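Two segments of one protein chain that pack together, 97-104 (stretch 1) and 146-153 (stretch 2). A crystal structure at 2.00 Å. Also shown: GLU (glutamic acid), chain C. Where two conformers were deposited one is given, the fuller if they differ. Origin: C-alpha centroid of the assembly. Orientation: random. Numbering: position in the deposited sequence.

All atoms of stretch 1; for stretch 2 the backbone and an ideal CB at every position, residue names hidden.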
ATOM      1  N   LEU A  97      -2.712   1.529   3.009  1.00 22.46           N
ATOM      2  CA  LEU A  97      -3.464   2.591   2.357  1.00 24.87           C
ATOM      3  C   LEU A  97      -2.734   3.915   2.536  1.00 22.25           C
ATOM      4  O   LEU A  97      -2.763   4.518   3.608  1.00 18.80           O
ATOM      5  CB  LEU A  97      -4.884   2.666   2.929  1.00 19.01           C
ATOM      6  CG  LEU A  97      -5.898   3.539   2.185  1.00 25.11           C
ATOM      7  CD1 LEU A  97      -6.148   3.025   0.772  1.00 24.65           C
ATOM      8  CD2 LEU A  97      -7.202   3.593   2.969  1.00 28.46           C
ATOM      9  N   THR A  98      -2.068   4.351   1.476  1.00 18.33           N
ATOM     10  CA  THR A  98      -1.238   5.544   1.525  1.00 17.72           C
ATOM     11  C   THR A  98      -2.075   6.811   1.427  1.00 19.86           C
ATOM     12  O   THR A  98      -3.000   6.898   0.617  1.00 16.97           O
ATOM     13  CB  THR A  98      -0.205   5.539   0.396  1.00 14.87           C
ATOM     14  OG1 THR A  98       0.555   4.327   0.455  1.00 20.26           O
ATOM     15  CG2 THR A  98       0.735   6.739   0.510  1.00 16.70           C
ATOM     16  N   ILE A  99      -1.737   7.794   2.253  1.00 12.45           N
ATOM     17  CA  ILE A  99      -2.425   9.078   2.235  1.00 15.93           C
ATOM     18  C   ILE A  99      -1.972   9.903   1.034  1.00 18.33           C
ATOM     19  O   ILE A  99      -0.790  10.224   0.901  1.00 16.68           O
ATOM     20  CB  ILE A  99      -2.176   9.867   3.535  1.00 15.27           C
ATOM     21  CG1 ILE A  99      -2.670   9.057   4.738  1.00 20.07           C
ATOM     22  CG2 ILE A  99      -2.875  11.229   3.484  1.00 16.08           C
ATOM     23  CD1 ILE A  99      -2.329   9.658   6.087  1.00 26.14           C
ATOM     24  N   THR A 100      -2.922  10.233   0.164  1.00 15.14           N
ATOM     25  CA  THR A 100      -2.656  11.070  -1.000  1.00 14.86           C
ATOM     26  C   THR A 100      -3.609  12.256  -1.015  1.00 19.31           C
ATOM     27  O   THR A 100      -4.666  12.229  -0.382  1.00 17.78           O
ATOM     28  CB  THR A 100      -2.806  10.294  -2.323  1.00 14.77           C
ATOM     29  OG1 THR A 100      -4.184   9.974  -2.544  1.00 21.65           O
ATOM     30  CG2 THR A 100      -1.978   9.012  -2.297  1.00 16.35           C
ATOM     31  N   GLN A 101      -3.225  13.290  -1.751  1.00 13.39           N
ATOM     32  CA  GLN A 101      -4.000  14.518  -1.831  1.00 20.56           C
ATOM     33  C   GLN A 101      -5.388  14.262  -2.414  1.00 23.00           C
ATOM     34  O   GLN A 101      -6.386  14.784  -1.916  1.00 24.25           O
ATOM     35  CB  GLN A 101      -3.247  15.555  -2.670  1.00 21.31           C
ATOM     36  CG  GLN A 101      -4.023  16.830  -2.931  1.00 26.96           C
ATOM     37  CD  GLN A 101      -4.665  16.840  -4.299  1.00 34.61           C
ATOM     38  OE1 GLN A 101      -3.983  16.985  -5.313  1.00 51.96           O
ATOM     39  NE2 GLN A 101      -5.981  16.677  -4.339  1.00 35.28           N
ATOM     40  N   ALA A 102      -5.446  13.454  -3.467  1.00 19.48           N
ATOM     41  CA  ALA A 102      -6.711  13.142  -4.121  1.00 18.43           C
ATOM     42  C   ALA A 102      -7.644  12.371  -3.188  1.00 21.56           C
ATOM     43  O   ALA A 102      -8.844  12.640  -3.135  1.00 25.26           O
ATOM     44  CB  ALA A 102      -6.463  12.349  -5.392  1.00 20.69           C
ATOM     45  N   ARG A 103      -7.090  11.414  -2.452  1.00 21.45           N
ATOM     46  CA  ARG A 103      -7.886  10.609  -1.533  1.00 20.14           C
ATOM     47  C   ARG A 103      -8.393  11.443  -0.363  1.00 26.87           C
ATOM     48  O   ARG A 103      -9.550  11.329   0.038  1.00 20.97           O
ATOM     49  CB  ARG A 103      -7.068   9.427  -1.016  1.00 17.97           C
ATOM     50  CG  ARG A 103      -6.807   8.367  -2.066  1.00 17.76           C
ATOM     51  CD  ARG A 103      -5.820   7.333  -1.572  1.00 22.31           C
ATOM     52  NE  ARG A 103      -5.629   6.254  -2.537  1.00 17.98           N
ATOM     53  CZ  ARG A 103      -4.710   5.302  -2.419  1.00 16.51           C
ATOM     54  NH1 ARG A 103      -3.887   5.297  -1.381  1.00 16.58           N
ATOM     55  NH2 ARG A 103      -4.609   4.358  -3.343  1.00 16.41           N
ATOM     56  N   ARG A 104      -7.522  12.287   0.179  1.00 20.03           N
ATOM     57  CA  ARG A 104      -7.878  13.119   1.320  1.00 24.00           C
ATOM     58  C   ARG A 104      -8.969  14.128   0.957  1.00 31.27           C
ATOM     59  O   ARG A 104      -9.640  14.669   1.835  1.00 29.64           O
ATOM     60  CB  ARG A 104      -6.638  13.845   1.849  1.00 21.99           C
ATOM     61  CG  ARG A 104      -6.866  14.673   3.106  1.00 24.02           C
ATOM     62  CD  ARG A 104      -7.377  13.828   4.264  1.00 24.34           C
ATOM     63  NE  ARG A 104      -7.551  14.626   5.473  1.00 34.84           N
ATOM     64  CZ  ARG A 104      -8.627  15.359   5.743  1.00 33.80           C
ATOM     65  NH1 ARG A 104      -9.645  15.404   4.892  1.00 32.08           N
ATOM     66  NH2 ARG A 104      -8.685  16.052   6.870  1.00 45.06           N
ATOM     67  N   UNK A 146      -0.850   0.391 -11.021  0.52 20.28           N
ATOM     68  CA  UNK A 146      -1.723   1.285 -11.767  0.52 20.19           C
ATOM     69  C   UNK A 146      -2.657   2.050 -10.834  0.52 17.31           C
ATOM     70  O   UNK A 146      -3.441   1.449 -10.100  0.52 26.60           O
ATOM     71  CB  UNK A 146      -2.535   0.496 -12.796  0.52 20.19           C
ATOM     72  N   UNK A 147      -2.565   3.377 -10.857  1.00 20.34           N
ATOM     73  CA  UNK A 147      -3.421   4.208 -10.033  1.00 32.99           C
ATOM     74  C   UNK A 147      -3.080   4.165  -8.552  1.00 43.60           C
ATOM     75  O   UNK A 147      -3.842   4.667  -7.725  1.00 52.13           O
ATOM     76  CB  UNK A 147      -4.879   3.787 -10.229  1.00 32.99           C
ATOM     77  N   UNK A 148      -1.940   3.569  -8.215  1.00 31.58           N
ATOM     78  CA  UNK A 148      -1.507   3.480  -6.831  1.00 29.52           C
ATOM     79  C   UNK A 148      -0.849   4.763  -6.361  1.00 21.68           C
ATOM     80  O   UNK A 148      -0.689   5.706  -7.135  1.00 15.28           O
ATOM     81  CB  UNK A 148      -0.543   2.305  -6.654  1.00 29.52           C
ATOM     82  N   UNK A 149      -0.460   4.802  -5.091  1.00 17.36           N
ATOM     83  CA  UNK A 149       0.123   6.008  -4.511  1.00 20.28           C
ATOM     84  C   UNK A 149       1.540   6.266  -5.022  1.00 21.85           C
ATOM     85  O   UNK A 149       1.991   7.410  -5.051  1.00 20.05           O
ATOM     86  CB  UNK A 149       0.134   5.900  -2.985  1.00 20.28           C
ATOM     87  N   UNK A 150       2.250   5.212  -5.408  1.00 13.44           N
ATOM     88  CA  UNK A 150       3.604   5.382  -5.925  1.00 21.24           C
ATOM     89  C   UNK A 150       3.553   6.047  -7.300  1.00 21.21           C
ATOM     90  O   UNK A 150       4.447   6.814  -7.657  1.00 10.17           O
ATOM     91  CB  UNK A 150       4.327   4.036  -6.004  1.00 21.24           C
ATOM     92  N   UNK A 151       2.503   5.754  -8.065  1.00 17.47           N
ATOM     93  CA  UNK A 151       2.258   6.464  -9.319  1.00 21.34           C
ATOM     94  C   UNK A 151       2.071   7.952  -9.059  1.00 17.45           C
ATOM     95  O   UNK A 151       2.529   8.789  -9.838  1.00 20.30           O
ATOM     96  CB  UNK A 151       1.032   5.892 -10.033  1.00 21.34           C
ATOM     97  N   UNK A 152       1.388   8.273  -7.962  1.00 17.88           N
ATOM     98  CA  UNK A 152       1.136   9.662  -7.594  1.00 14.23           C
ATOM     99  C   UNK A 152       2.440  10.399  -7.323  1.00 16.25           C
ATOM    100  O   UNK A 152       2.569  11.578  -7.648  1.00 20.82           O
ATOM    101  CB  UNK A 152       0.226   9.733  -6.366  1.00 14.23           C
ATOM    102  N   UNK A 153       3.403   9.705  -6.722  1.00 15.21           N
ATOM    103  CA  UNK A 153       4.681  10.321  -6.379  1.00 12.89           C
ATOM    104  C   UNK A 153       5.372  10.870  -7.622  1.00 14.55           C
ATOM    105  O   UNK A 153       5.970  11.942  -7.587  1.00 13.73           O
ATOM    106  CB  UNK A 153       5.588   9.311  -5.674  1.00 12.89           C
TER
HETATM  107  N   GLU C 301      -0.028   1.922  -0.651  1.00 15.97           N
HETATM  108  CA  GLU C 301      -0.260   2.325  -2.065  1.00 13.27           C
HETATM  109  C   GLU C 301      -1.622   2.992  -2.210  1.00 20.41           C
HETATM  110  O   GLU C 301      -2.288   3.269  -1.211  1.00 17.46           O
HETATM  111  CB  GLU C 301      -0.157   1.111  -2.985  1.00 14.41           C
HETATM  112  CG  GLU C 301       1.259   0.592  -3.185  1.00 19.12           C
HETATM  113  CD  GLU C 301       2.056   1.378  -4.219  1.00 17.37           C
HETATM  114  OE1 GLU C 301       3.278   1.143  -4.322  1.00 22.62           O
HETATM  115  OE2 GLU C 301       1.470   2.225  -4.930  1.00 22.59           O
HETATM  116  OXT GLU C 301      -2.088   3.274  -3.317  1.00 18.23           O

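Position 146 has no atom of stretch 1 within 5.5 Å of its ideal CB, so stretch 1 places no limit on it and almost any side chain would suit. The residue is Arg146, without contact to stretch 1.

At position 147 the CB direction is sideways and meets nothing of stretch 1. The backbone is more informative: phi/psi of 72/11 favours glycine by itself, with asparagine or aspartate as the usual alternatives. Gly147 is found, its O 4.5 Å from Arg103 NH2, a contact and no more.

Position 148 has ordinary angles for a helix N-cap (-81/178), where serine, threonine, aspartate or glycine is common. Its CB points away from stretch 1, but the ligand decides the matter: an ideal CB would lie 2.6 Å from GLU OE2, a clash. Only the absence of a side chain fits, and the residue is Gly148.

Position 149 points toward stretch 1 and is the most constrained by it. The ideal CB is 3.4 Å from Thr98 CB, which is tight, 3.8 Å from Thr100 CG2 and 4.4 Å from Arg103 NH1. A methyl fills this space; a longer chain would have to grow from an atom already crowded by the two threonines, so alanine is the natural choice, with glycine or perhaps serine conceivable. Ala149 is present and has the largest area covered by stretch 1, 61 Å². Its backbone also serves the ligand: Ala149 N donates to GLU OXT at 2.9 Å, the same oxygen that receives Arg103 NH2 at 2.7 Å. Thus the two stretches, with no hydrogen bond between them, are bridged by one carboxylate.

Position 150 turns away from stretch 1, yet its CB lies near the ligand's distal carboxylate. A small donor such as serine or threonine would suit. Thr150 donates from OG1 to GLU OE1 at 2.7 Å, while Thr150 N donates to GLU OE2 at 3.1 Å.

Position 151 is out of reach of stretch 1, and many helix-compatible residues would do; it is Ser151.

Position 152 points toward stretch 1 again, one helical turn after 149. Its ideal CB is 4.7 Å from Thr100 CG2, leaving room for a modest aliphatic group such as valine, isoleucine, leucine or alanine. Val152 (chi1 t) brings CG2 to 4.4 Å from Thr100 CG2, a loose methyl contact.

Position 153 is out of reach, so large residues are allowed. Tyr153 makes no contact with stretch 1.

Stretch 2 (146-153) RGGATSVY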
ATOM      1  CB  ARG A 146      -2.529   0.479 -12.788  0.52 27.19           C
ATOM      2  CG  ARG A 146      -3.400   1.309 -13.718  0.52 36.80           C
ATOM      3  CD  ARG A 146      -4.101   0.433 -14.752  0.52 37.78           C
ATOM      4  NE  ARG A 146      -3.154  -0.389 -15.509  0.52 38.49           N
ATOM      5  CZ  ARG A 146      -2.869  -1.665 -15.253  0.52 23.37           C
ATOM      6  NH1 ARG A 146      -3.457  -2.314 -14.254  0.52 20.49           N
ATOM      7  NH2 ARG A 146      -1.988  -2.302 -16.010  0.52 32.39           N
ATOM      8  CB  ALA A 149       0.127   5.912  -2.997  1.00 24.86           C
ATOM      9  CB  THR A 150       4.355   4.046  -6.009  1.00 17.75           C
ATOM     10  OG1 THR A 150       4.472   3.484  -4.695  1.00 21.06           O
ATOM     11  CG2 THR A 150       5.751   4.244  -6.588  1.00 18.10           C
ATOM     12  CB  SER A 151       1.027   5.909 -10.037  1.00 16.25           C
ATOM     13  OG  SER A 151       1.326   4.694 -10.699  1.00 40.86           O
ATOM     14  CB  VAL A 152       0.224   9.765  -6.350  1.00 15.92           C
ATOM     15  CG1 VAL A 152       0.078  11.219  -5.900  1.00 22.06           C
ATOM     16  CG2 VAL A 152      -1.143   9.159  -6.635  1.00 28.34           C
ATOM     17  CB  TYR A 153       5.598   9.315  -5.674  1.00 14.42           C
ATOM     18  CG  TYR A 153       7.006   9.833  -5.461  1.00 14.17           C
ATOM     19  CD1 TYR A 153       8.002   9.605  -6.402  1.00 17.90           C
ATOM     20  CD2 TYR A 153       7.336  10.556  -4.321  1.00 14.37           C
ATOM     21  CE1 TYR A 153       9.288  10.082  -6.215  1.00 19.37           C
ATOM     22  CE2 TYR A 153       8.621  11.037  -4.126  1.00 18.77           C
ATOM     23  CZ  TYR A 153       9.592  10.797  -5.076  1.00 21.59           C
ATOM     24  OH  TYR A 153      10.869  11.273  -4.884  1.00 26.47           O
TER
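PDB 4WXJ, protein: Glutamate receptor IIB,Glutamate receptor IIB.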